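Local coordinates for bartonella effector protein (Bep) substrate of VirB T4SS (Bartonella sp. AR 15-3, PDB 4M16) that probably transfers AMP from ATP to tyrosine or threonine hydroxyls of target proteins, this chain being the N-terminal Fic domain of a Bartonella effector, at residues Lys42-Ser47 and His66-Gly71; Tyr106-Asp111 and Leu149-Pro154; Lys118-Ile123 and Val143-Phe148; His176-Ser181 and Ser209-Ile214. One frame throughout, in Å; residues are numbered along the deposited sequence.

Contact 1: residues Lys42-Ser47 and His66-Gly71; sequences KKVINS and HKRLFG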
# COMPACT_ATOMS: atom_id res chain seq x y z
N LYS A 42 5.66 9.69 -8.44
CA LYS A 42 6.72 9.17 -9.29
C LYS A 42 8.04 9.93 -9.12
O LYS A 42 9.11 9.33 -9.04
CB LYS A 42 6.30 9.21 -10.75
CG LYS A 42 7.30 8.60 -11.72
CD LYS A 42 7.61 7.16 -11.36
CE LYS A 42 8.33 6.38 -12.44
NZ LYS A 42 9.62 7.08 -12.65
N LYS A 43 7.96 11.25 -9.09
CA LYS A 43 9.13 12.03 -8.79
C LYS A 43 9.81 11.54 -7.50
O LYS A 43 11.05 11.41 -7.48
CB LYS A 43 8.78 13.53 -8.72
CG LYS A 43 8.59 14.12 -10.10
CD LYS A 43 8.18 15.59 -10.04
CE LYS A 43 8.13 16.25 -11.41
NZ LYS A 43 6.88 17.05 -11.58
N VAL A 44 9.00 11.25 -6.46
CA VAL A 44 9.53 10.82 -5.16
C VAL A 44 10.12 9.42 -5.26
O VAL A 44 11.20 9.16 -4.72
CB VAL A 44 8.47 10.89 -4.06
CG1 VAL A 44 8.90 10.15 -2.82
CG2 VAL A 44 8.14 12.32 -3.73
N ILE A 45 9.42 8.53 -5.97
CA ILE A 45 9.91 7.15 -6.21
C ILE A 45 11.30 7.23 -6.84
O ILE A 45 12.20 6.52 -6.42
CB ILE A 45 8.97 6.34 -7.14
CG1 ILE A 45 7.62 6.15 -6.47
CG2 ILE A 45 9.61 5.02 -7.60
CD1 ILE A 45 7.65 5.29 -5.26
N ASN A 46 11.48 8.15 -7.78
CA ASN A 46 12.77 8.39 -8.38
C ASN A 46 13.87 8.76 -7.40
O ASN A 46 14.96 8.19 -7.49
CB ASN A 46 12.70 9.43 -9.48
CG ASN A 46 11.87 8.98 -10.66
OD1 ASN A 46 11.54 7.80 -10.77
ND2 ASN A 46 11.50 9.91 -11.52
N SER A 47 13.58 9.66 -6.47
CA SER A 47 14.56 10.10 -5.43
C SER A 47 14.97 8.89 -4.58
O SER A 47 16.18 8.65 -4.31
CB SER A 47 13.95 11.18 -4.56
OG SER A 47 14.82 11.53 -3.50
N HIS A 66 4.76 6.96 2.97
CA HIS A 66 3.50 7.58 2.58
C HIS A 66 3.58 9.11 2.65
O HIS A 66 3.08 9.80 1.76
CB HIS A 66 2.37 7.06 3.46
CG HIS A 66 1.02 7.41 2.97
ND1 HIS A 66 0.36 8.54 3.37
CD2 HIS A 66 0.19 6.78 2.11
CE1 HIS A 66 -0.83 8.58 2.80
NE2 HIS A 66 -0.95 7.53 2.03
N LYS A 67 4.20 9.62 3.73
CA LYS A 67 4.46 11.06 3.90
C LYS A 67 5.32 11.59 2.74
O LYS A 67 5.04 12.66 2.17
CB LYS A 67 5.09 11.35 5.27
CG LYS A 67 5.71 12.72 5.48
CD LYS A 67 4.69 13.79 5.71
CE LYS A 67 5.35 15.14 6.05
NZ LYS A 67 5.76 15.24 7.47
N ARG A 68 6.38 10.88 2.38
CA ARG A 68 7.18 11.28 1.22
C ARG A 68 6.39 11.35 -0.09
O ARG A 68 6.52 12.33 -0.86
CB ARG A 68 8.37 10.31 1.01
CG ARG A 68 9.48 10.41 2.07
CD ARG A 68 10.27 11.72 1.99
NE ARG A 68 10.89 11.87 0.68
CZ ARG A 68 12.00 11.25 0.27
NH1 ARG A 68 12.67 10.45 1.07
NH2 ARG A 68 12.42 11.44 -0.98
N LEU A 69 5.62 10.29 -0.32
CA LEU A 69 4.89 10.12 -1.57
C LEU A 69 3.75 11.13 -1.74
O LEU A 69 3.51 11.55 -2.84
CB LEU A 69 4.29 8.71 -1.70
CG LEU A 69 5.30 7.60 -2.01
CD1 LEU A 69 4.77 6.16 -1.75
CD2 LEU A 69 5.79 7.74 -3.42
N PHE A 70 3.08 11.49 -0.67
CA PHE A 70 1.82 12.25 -0.72
C PHE A 70 1.79 13.51 0.13
O PHE A 70 0.73 14.15 0.26
CB PHE A 70 0.66 11.33 -0.26
CG PHE A 70 0.46 10.16 -1.14
CD1 PHE A 70 -0.06 10.34 -2.41
CD2 PHE A 70 0.85 8.88 -0.75
CE1 PHE A 70 -0.18 9.30 -3.30
CE2 PHE A 70 0.69 7.81 -1.64
CZ PHE A 70 0.17 8.01 -2.89
N GLY A 71 2.92 13.90 0.69
CA GLY A 71 3.00 14.99 1.63
C GLY A 71 2.79 16.32 0.97
O GLY A 71 2.17 17.23 1.56
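V44 packs on R68 with both of its methyls and on L69 with CG1. CG2 of V44 comes to 3.3 Å from the main-chain oxygen O of R68, while CG1, anti to the backbone N (chi1 166°), turns to the side chains: it lies 3.9 Å from R68 CB and 4.0 Å from L69 CD2. One methyl of the leucine therefore serves two partners, since CD2 of L69 also receives CD1 of I45 at 3.6 Å, the two side chains meeting obliquely. At the polar end, the R68 chain is bent at both chi2 and chi3. S47 OG sits at the edge of the guanidinium, 3.5 Å from R68 NH2. Both side chains have a firm partner in E51, which takes a hydrogen bond from S47 OG through OE2 and forms a salt bridge with R68 NH1 through OE1; R68 NH1 also bonds to Y64 OH. This is packing between helices 30-48 and 59-70, whose short segments approach to 8.9 Å with N-to-C directions 129° apart, so they run obliquely antiparallel. V44 and L69 mark the closest CA pair, at 5.9 Å. In the next shell, helix 159-174 lies beneath the apolar part, with I165 touching both I45 and L69, and V162 touching L69. On the same helix as R68 and L69, H66 bonds through NE2 to A157 O and through ND1 to G78 N.

Contact 2: residues Tyr106-Asp111 and Leu149-Pro154; sequences YFAHGD and LNYIHP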
# COMPACT_ATOMS: atom_id res chain seq x y z
N TYR A 106 -14.57 -5.85 2.97
CA TYR A 106 -13.93 -4.73 3.68
C TYR A 106 -12.46 -4.99 3.98
O TYR A 106 -12.04 -6.13 4.18
CB TYR A 106 -14.68 -4.40 4.99
CG TYR A 106 -16.06 -3.86 4.74
CD1 TYR A 106 -17.09 -4.69 4.40
CD2 TYR A 106 -16.31 -2.49 4.84
CE1 TYR A 106 -18.36 -4.19 4.17
CE2 TYR A 106 -17.58 -1.97 4.59
CZ TYR A 106 -18.59 -2.85 4.26
OH TYR A 106 -19.85 -2.38 4.03
N PHE A 107 -11.70 -3.92 3.94
CA PHE A 107 -10.38 -3.85 4.55
C PHE A 107 -10.56 -3.85 6.08
O PHE A 107 -11.68 -3.86 6.61
CB PHE A 107 -9.66 -2.58 4.08
CG PHE A 107 -9.40 -2.58 2.62
CD1 PHE A 107 -8.45 -3.45 2.06
CD2 PHE A 107 -10.17 -1.78 1.76
CE1 PHE A 107 -8.25 -3.46 0.68
CE2 PHE A 107 -9.96 -1.81 0.41
CZ PHE A 107 -9.00 -2.64 -0.13
N ALA A 108 -9.47 -3.87 6.79
CA ALA A 108 -9.51 -3.83 8.24
C ALA A 108 -10.30 -2.63 8.74
O ALA A 108 -10.21 -1.51 8.22
CB ALA A 108 -8.11 -3.76 8.78
N HIS A 109 -11.05 -2.88 9.79
CA HIS A 109 -11.74 -1.81 10.50
C HIS A 109 -10.71 -0.95 11.23
O HIS A 109 -9.69 -1.44 11.71
CB HIS A 109 -12.80 -2.43 11.47
CG HIS A 109 -13.77 -1.41 12.02
ND1 HIS A 109 -13.42 -0.52 13.01
CD2 HIS A 109 -15.03 -1.10 11.67
CE1 HIS A 109 -14.44 0.27 13.29
NE2 HIS A 109 -15.45 -0.08 12.50
N GLY A 110 -10.96 0.34 11.28
CA GLY A 110 -10.05 1.27 11.96
C GLY A 110 -9.69 0.82 13.35
O GLY A 110 -8.59 1.02 13.77
N ASP A 111 -10.65 0.26 14.07
CA ASP A 111 -10.45 -0.26 15.43
C ASP A 111 -9.36 -1.33 15.59
O ASP A 111 -8.97 -1.64 16.71
CB ASP A 111 -11.78 -0.87 15.95
CG ASP A 111 -12.81 0.18 16.24
OD1 ASP A 111 -12.50 1.41 16.11
OD2 ASP A 111 -13.94 -0.22 16.62
N LEU A 149 -0.79 -6.74 4.60
CA LEU A 149 -0.76 -5.31 4.55
C LEU A 149 -1.83 -4.76 3.59
O LEU A 149 -2.47 -3.77 3.93
CB LEU A 149 0.65 -4.79 4.20
CG LEU A 149 0.74 -3.24 4.14
CD1 LEU A 149 0.43 -2.66 5.49
CD2 LEU A 149 2.09 -2.78 3.61
N ASN A 150 -2.04 -5.39 2.43
CA ASN A 150 -3.10 -5.02 1.50
C ASN A 150 -4.45 -5.01 2.25
O ASN A 150 -5.24 -4.08 2.11
CB ASN A 150 -3.15 -5.94 0.28
CG ASN A 150 -4.20 -5.51 -0.71
OD1 ASN A 150 -4.11 -4.39 -1.29
ND2 ASN A 150 -5.23 -6.33 -0.89
N TYR A 151 -4.72 -6.07 3.00
CA TYR A 151 -5.98 -6.14 3.78
C TYR A 151 -6.11 -5.03 4.79
O TYR A 151 -7.20 -4.44 4.94
CB TYR A 151 -6.07 -7.47 4.52
CG TYR A 151 -7.04 -7.48 5.66
CD1 TYR A 151 -8.40 -7.56 5.47
CD2 TYR A 151 -6.56 -7.38 6.99
CE1 TYR A 151 -9.27 -7.51 6.57
CE2 TYR A 151 -7.42 -7.35 8.06
CZ TYR A 151 -8.76 -7.42 7.87
OH TYR A 151 -9.59 -7.39 9.00
N ILE A 152 -5.00 -4.67 5.44
CA ILE A 152 -5.01 -3.60 6.44
C ILE A 152 -5.41 -2.22 5.85
O ILE A 152 -6.32 -1.57 6.39
CB ILE A 152 -3.67 -3.44 7.21
CG1 ILE A 152 -3.35 -4.70 7.99
CG2 ILE A 152 -3.83 -2.31 8.22
CD1 ILE A 152 -2.00 -4.68 8.71
N HIS A 153 -4.78 -1.85 4.72
CA HIS A 153 -5.08 -0.62 4.00
C HIS A 153 -5.14 0.52 5.00
O HIS A 153 -6.17 1.17 5.15
CB HIS A 153 -6.39 -0.72 3.20
CG HIS A 153 -6.20 -0.62 1.71
ND1 HIS A 153 -5.36 -1.48 1.02
CD2 HIS A 153 -6.74 0.20 0.79
CE1 HIS A 153 -5.42 -1.20 -0.26
NE2 HIS A 153 -6.22 -0.16 -0.42
N PRO A 154 -4.02 0.76 5.70
CA PRO A 154 -4.02 1.64 6.84
C PRO A 154 -4.17 3.16 6.56
O PRO A 154 -4.37 3.88 7.50
CB PRO A 154 -2.64 1.40 7.46
CG PRO A 154 -1.76 1.01 6.32
CD PRO A 154 -2.68 0.18 5.46
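The rings of F107 and H153 lie face to face, centroids 3.8 Å apart and planes only 7° from parallel. H153 CB also rests over the same phenyl face, so imidazole and methylene together cover it. H153 has a positive phi as it leaves helix 135-152, and its ND1 donates a bent bond to N150 O (2.8 Å), on a lone pair in the carbonyl plane. That oxygen also lies 3.3 Å from F107 CD1. Beside the stack, A108 N donates to Y151 O at 3.0 Å with an N-H...O angle of 158°; the same oxygen lies near the plane of the F107 ring, at its edge. Y151 CG is anti to its backbone N (chi1 161°), and the phenol ring spreads over A108, whose N stands 3.6 Å above its plane toward the rim; A108 CB packs at 3.7 Å from Y151 CE2. R81 is bonded to the carbonyl oxygens of A108 and H153. H153 occupies the position of the Fic-motif histidine, the general base in active relatives; the motif otherwise diverges here, so that role is only possible. With ND1 bonded to N150 O, NE2 to E160 OE2 and one face stacked, the imidazole's rotation is fixed.

Contact 3: residues Lys118-Ile123 and Val143-Phe148; sequences KEFDEI and VKLFSF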
# COMPACT_ATOMS: atom_id res chain seq x y z
N LYS A 118 0.99 -3.53 14.33
CA LYS A 118 1.88 -4.16 15.31
C LYS A 118 2.20 -5.60 14.92
O LYS A 118 3.36 -6.04 15.00
CB LYS A 118 1.30 -4.16 16.74
N GLU A 119 1.18 -6.34 14.53
CA GLU A 119 1.37 -7.78 14.14
C GLU A 119 2.27 -7.89 12.88
O GLU A 119 3.19 -8.69 12.83
CB GLU A 119 0.02 -8.47 13.91
CG GLU A 119 -0.81 -8.67 15.16
CD GLU A 119 -2.27 -9.06 14.92
OE1 GLU A 119 -2.92 -8.58 13.99
OE2 GLU A 119 -2.80 -9.84 15.75
N PHE A 120 2.01 -7.05 11.90
CA PHE A 120 2.87 -6.92 10.71
C PHE A 120 4.32 -6.67 11.15
O PHE A 120 5.27 -7.38 10.67
CB PHE A 120 2.30 -5.80 9.82
CG PHE A 120 3.09 -5.47 8.58
CD1 PHE A 120 2.87 -6.15 7.37
CD2 PHE A 120 3.92 -4.39 8.58
CE1 PHE A 120 3.59 -5.79 6.23
CE2 PHE A 120 4.66 -4.03 7.47
CZ PHE A 120 4.49 -4.74 6.29
N ASP A 121 4.52 -5.70 12.05
CA ASP A 121 5.85 -5.34 12.49
C ASP A 121 6.52 -6.55 13.15
O ASP A 121 7.70 -6.81 12.95
CB ASP A 121 5.85 -4.11 13.41
CG ASP A 121 5.46 -2.83 12.70
OD1 ASP A 121 5.45 -2.80 11.44
OD2 ASP A 121 5.15 -1.84 13.40
N GLU A 122 5.77 -7.27 13.98
CA GLU A 122 6.35 -8.38 14.71
C GLU A 122 6.73 -9.54 13.80
O GLU A 122 7.73 -10.20 14.05
CB GLU A 122 5.40 -8.84 15.82
CG GLU A 122 5.21 -7.87 16.97
CD GLU A 122 4.00 -8.23 17.85
OE1 GLU A 122 3.00 -8.85 17.35
OE2 GLU A 122 4.03 -7.83 19.02
N ILE A 123 5.98 -9.79 12.71
CA ILE A 123 6.32 -10.86 11.77
C ILE A 123 7.67 -10.51 11.09
O ILE A 123 8.61 -11.29 11.11
CB ILE A 123 5.25 -11.12 10.68
CG1 ILE A 123 3.92 -11.60 11.28
CG2 ILE A 123 5.75 -12.18 9.70
CD1 ILE A 123 2.74 -11.36 10.35
N VAL A 143 4.45 -13.01 -0.05
CA VAL A 143 3.04 -13.17 -0.45
C VAL A 143 2.10 -13.03 0.75
O VAL A 143 1.13 -12.22 0.71
CB VAL A 143 2.79 -14.54 -1.10
CG1 VAL A 143 1.30 -14.84 -1.16
CG2 VAL A 143 3.41 -14.61 -2.49
N LYS A 144 2.44 -13.71 1.85
CA LYS A 144 1.62 -13.62 3.07
C LYS A 144 1.59 -12.20 3.70
O LYS A 144 0.52 -11.65 4.04
CB LYS A 144 2.05 -14.66 4.11
CG LYS A 144 1.72 -16.07 3.68
CD LYS A 144 2.11 -17.16 4.69
CE LYS A 144 3.61 -17.28 4.76
NZ LYS A 144 4.07 -18.66 5.12
N LEU A 145 2.79 -11.62 3.85
CA LEU A 145 2.93 -10.28 4.40
C LEU A 145 2.31 -9.20 3.55
O LEU A 145 1.64 -8.27 4.06
CB LEU A 145 4.42 -9.98 4.68
CG LEU A 145 4.96 -10.43 6.04
CD1 LEU A 145 6.48 -10.29 5.98
CD2 LEU A 145 4.39 -9.63 7.23
N PHE A 146 2.51 -9.30 2.24
CA PHE A 146 1.85 -8.39 1.29
C PHE A 146 0.31 -8.47 1.26
O PHE A 146 -0.36 -7.42 1.39
CB PHE A 146 2.45 -8.53 -0.12
CG PHE A 146 1.95 -7.49 -1.08
CD1 PHE A 146 0.76 -7.69 -1.75
CD2 PHE A 146 2.66 -6.35 -1.32
CE1 PHE A 146 0.27 -6.74 -2.60
CE2 PHE A 146 2.17 -5.37 -2.18
CZ PHE A 146 1.00 -5.58 -2.85
N SER A 147 -0.24 -9.68 1.27
CA SER A 147 -1.70 -9.83 1.42
C SER A 147 -2.19 -9.23 2.74
O SER A 147 -3.26 -8.63 2.80
CB SER A 147 -2.13 -11.28 1.39
OG SER A 147 -1.78 -11.87 0.15
N PHE A 148 -1.42 -9.40 3.80
CA PHE A 148 -1.84 -8.92 5.10
C PHE A 148 -1.87 -7.38 5.06
O PHE A 148 -2.87 -6.77 5.40
CB PHE A 148 -0.92 -9.47 6.21
CG PHE A 148 -1.28 -9.01 7.63
CD1 PHE A 148 -2.59 -8.77 8.02
CD2 PHE A 148 -0.26 -8.91 8.61
CE1 PHE A 148 -2.90 -8.39 9.34
CE2 PHE A 148 -0.57 -8.52 9.91
CZ PHE A 148 -1.89 -8.27 10.27
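E119 comes to the edge of the F148 ring at CZ: its OE1 lies 3.9 Å from that atom, near the ring plane, and its CB is 4.0 Å from F148 CE2. The two side chains cross at about a right angle, with carboxylate and ring planes 55° apart. At F120 the main chain takes part as well, for its N sits 3.6 Å from F148 CE2, again at the edge and near the plane. With CG anti to the backbone N (chi1 177°), the F120 ring reaches L145 while F148 CD2 stays at its edge; CD1 of F120 meets L145 CD2 at 3.8 Å, and the carbonyl oxygen of L145 lies in plane at the ring edge. One turn on, I123 slides past L145 in the opposite direction: CG2 of I123 is 3.8 Å from the same L145 CD2, and its CD1 reaches F148 CD2 at 4.2 Å. L145 CD2 thus fits between F120 and I123, and L145 also touches F167 of helix 159-174. The segments' axes stay 11.0 Å apart at a crossing angle of -164°, the near-antiparallel packing of a helical hairpin, here formed by helices 110-126 and 135-152 in the all-helical core of the Fic fold.

Contact 4: residues His176-Ser181 and Ser209-Ile214; sequences HKLDFS and SLFEDI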
# COMPACT_ATOMS: atom_id res chain seq x y z
N HIS A 176 16.95 -9.98 -2.92
CA HIS A 176 16.12 -10.41 -4.03
C HIS A 176 15.68 -9.16 -4.81
O HIS A 176 16.26 -8.08 -4.69
CB HIS A 176 14.94 -11.20 -3.49
CG HIS A 176 15.34 -12.36 -2.63
ND1 HIS A 176 15.75 -13.55 -3.16
CD2 HIS A 176 15.46 -12.49 -1.29
CE1 HIS A 176 16.08 -14.38 -2.20
NE2 HIS A 176 15.94 -13.76 -1.04
N LYS A 177 14.66 -9.30 -5.65
CA LYS A 177 14.16 -8.16 -6.37
C LYS A 177 12.69 -8.32 -6.63
O LYS A 177 12.23 -9.42 -6.99
CB LYS A 177 14.88 -7.98 -7.70
CG LYS A 177 14.67 -6.61 -8.33
CD LYS A 177 15.31 -6.52 -9.69
CE LYS A 177 14.79 -5.31 -10.48
NZ LYS A 177 15.12 -4.00 -9.83
N LEU A 178 11.95 -7.24 -6.38
CA LEU A 178 10.57 -7.14 -6.79
C LEU A 178 10.43 -5.88 -7.64
O LEU A 178 11.01 -4.85 -7.31
CB LEU A 178 9.65 -7.04 -5.58
CG LEU A 178 9.55 -8.21 -4.61
CD1 LEU A 178 8.72 -7.86 -3.40
CD2 LEU A 178 9.06 -9.46 -5.29
N ASP A 179 9.65 -5.97 -8.71
CA ASP A 179 9.37 -4.82 -9.55
C ASP A 179 7.93 -4.83 -10.04
O ASP A 179 7.59 -5.44 -11.03
CB ASP A 179 10.31 -4.79 -10.71
CG ASP A 179 10.11 -3.61 -11.61
OD1 ASP A 179 9.23 -2.73 -11.36
OD2 ASP A 179 10.87 -3.57 -12.58
N PHE A 180 7.09 -4.08 -9.34
CA PHE A 180 5.68 -4.06 -9.65
C PHE A 180 5.38 -3.49 -11.05
O PHE A 180 4.36 -3.86 -11.62
CB PHE A 180 4.91 -3.33 -8.56
CG PHE A 180 4.81 -4.10 -7.26
CD1 PHE A 180 3.79 -5.02 -7.08
CD2 PHE A 180 5.78 -4.00 -6.28
CE1 PHE A 180 3.68 -5.80 -5.93
CE2 PHE A 180 5.68 -4.76 -5.12
CZ PHE A 180 4.62 -5.67 -4.95
N SER A 181 6.28 -2.67 -11.60
CA SER A 181 6.09 -2.08 -12.95
C SER A 181 6.17 -3.09 -14.11
O SER A 181 5.88 -2.75 -15.24
CB SER A 181 7.10 -0.96 -13.19
OG SER A 181 8.37 -1.48 -13.56
N SER A 209 1.16 -16.01 -7.85
CA SER A 209 1.42 -15.86 -9.31
C SER A 209 1.96 -14.48 -9.59
O SER A 209 2.93 -14.34 -10.34
CB SER A 209 0.16 -16.02 -10.17
OG SER A 209 -0.67 -17.00 -9.61
N LEU A 210 1.36 -13.48 -8.96
CA LEU A 210 1.86 -12.09 -9.12
C LEU A 210 3.29 -11.98 -8.66
O LEU A 210 4.13 -11.42 -9.35
CB LEU A 210 1.00 -11.09 -8.37
CG LEU A 210 1.54 -9.63 -8.39
CD1 LEU A 210 1.42 -9.05 -9.80
CD2 LEU A 210 0.85 -8.71 -7.40
N PHE A 211 3.58 -12.51 -7.48
CA PHE A 211 4.93 -12.43 -6.93
C PHE A 211 5.98 -13.17 -7.78
O PHE A 211 7.13 -12.69 -7.93
CB PHE A 211 4.96 -12.77 -5.43
CG PHE A 211 4.69 -11.56 -4.58
CD1 PHE A 211 3.42 -11.04 -4.49
CD2 PHE A 211 5.72 -10.86 -4.01
CE1 PHE A 211 3.18 -9.86 -3.79
CE2 PHE A 211 5.48 -9.70 -3.30
CZ PHE A 211 4.21 -9.21 -3.16
N GLU A 212 5.60 -14.29 -8.35
CA GLU A 212 6.51 -15.01 -9.25
C GLU A 212 6.84 -14.16 -10.51
O GLU A 212 7.98 -14.04 -10.91
CB GLU A 212 5.93 -16.38 -9.59
CG GLU A 212 6.05 -17.30 -8.37
CD GLU A 212 5.39 -18.66 -8.52
OE1 GLU A 212 4.69 -18.88 -9.53
OE2 GLU A 212 5.54 -19.51 -7.59
N ASP A 213 5.84 -13.50 -11.05
CA ASP A 213 5.96 -12.69 -12.25
C ASP A 213 6.85 -11.44 -12.06
O ASP A 213 7.50 -11.00 -13.02
CB ASP A 213 4.57 -12.20 -12.65
CG ASP A 213 3.73 -13.30 -13.31
OD1 ASP A 213 4.27 -14.35 -13.61
OD2 ASP A 213 2.50 -13.08 -13.54
N ILE A 214 6.85 -10.86 -10.85
CA ILE A 214 7.53 -9.58 -10.64
C ILE A 214 8.91 -9.74 -9.98
O ILE A 214 9.58 -8.73 -9.67
CB ILE A 214 6.66 -8.55 -9.84
CG1 ILE A 214 6.49 -8.99 -8.39
CG2 ILE A 214 5.34 -8.28 -10.58
CD1 ILE A 214 5.75 -8.01 -7.52
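D179 is held at both its main chain and its side chain: OD1 accepts from S181 OG at 2.7 Å and from S181 N at 3.0 Å, and its own N bonds across the contact to I214 O. The two serine donors approach OD1 from the same face of the carboxylate, OG on the syn side and N from well above the plane. The bond from D179 N to I214 O is 2.9 Å long with an N-H...O angle of 146°, and L178 CA adds a CA-H...O contact to that oxygen. The side chain of I214 takes the crowded position, CG1 between the backbone N and the carbonyl carbon (chi1 69°), and CD1 lies over one face of the F180 ring, 3.6 Å from its centroid. F180 in turn points an edge at the face of F211 in an offset edge-to-face pair, centroids 5.9 Å apart and planes at 87°. L178 adds to the apolar patch: its CD1 touches F211 CE2 at 3.7 Å, and its CD2 reaches I214 CG1 at 4.1 Å. Farther in, H164 stacks on F180, while E168 accepts from F180 N. The bond from S181 N to D179 OD1 defines an Asx turn, which introduces the 3-10 segment from F180 where the loop after helix 159-174 packs on helix 200-214.

How the contacts relate
Contacts 2 and 3 share helices 110-126 and 135-152, their centres 12 Å apart, and join where L149 CB packs 3.7 Å from F120 CE1. Contact 3 continues into contact 4, centres 17 Å apart, through F146: its CG is 3.5 Å from F211 CZ and its CE2 3.7 Å from F180 CZ. Contact 1 stands apart, 21 to 23 Å from the other centres and touching none of them, though helix 159-174 connects it to the core by way of I165 and V162. Contact 2 holds H153, at the place of the Fic-motif histidine; the centres of contacts 1 and 4 lie 22 and 23 Å from its own, contact 1 at the surface and contact 4 buried.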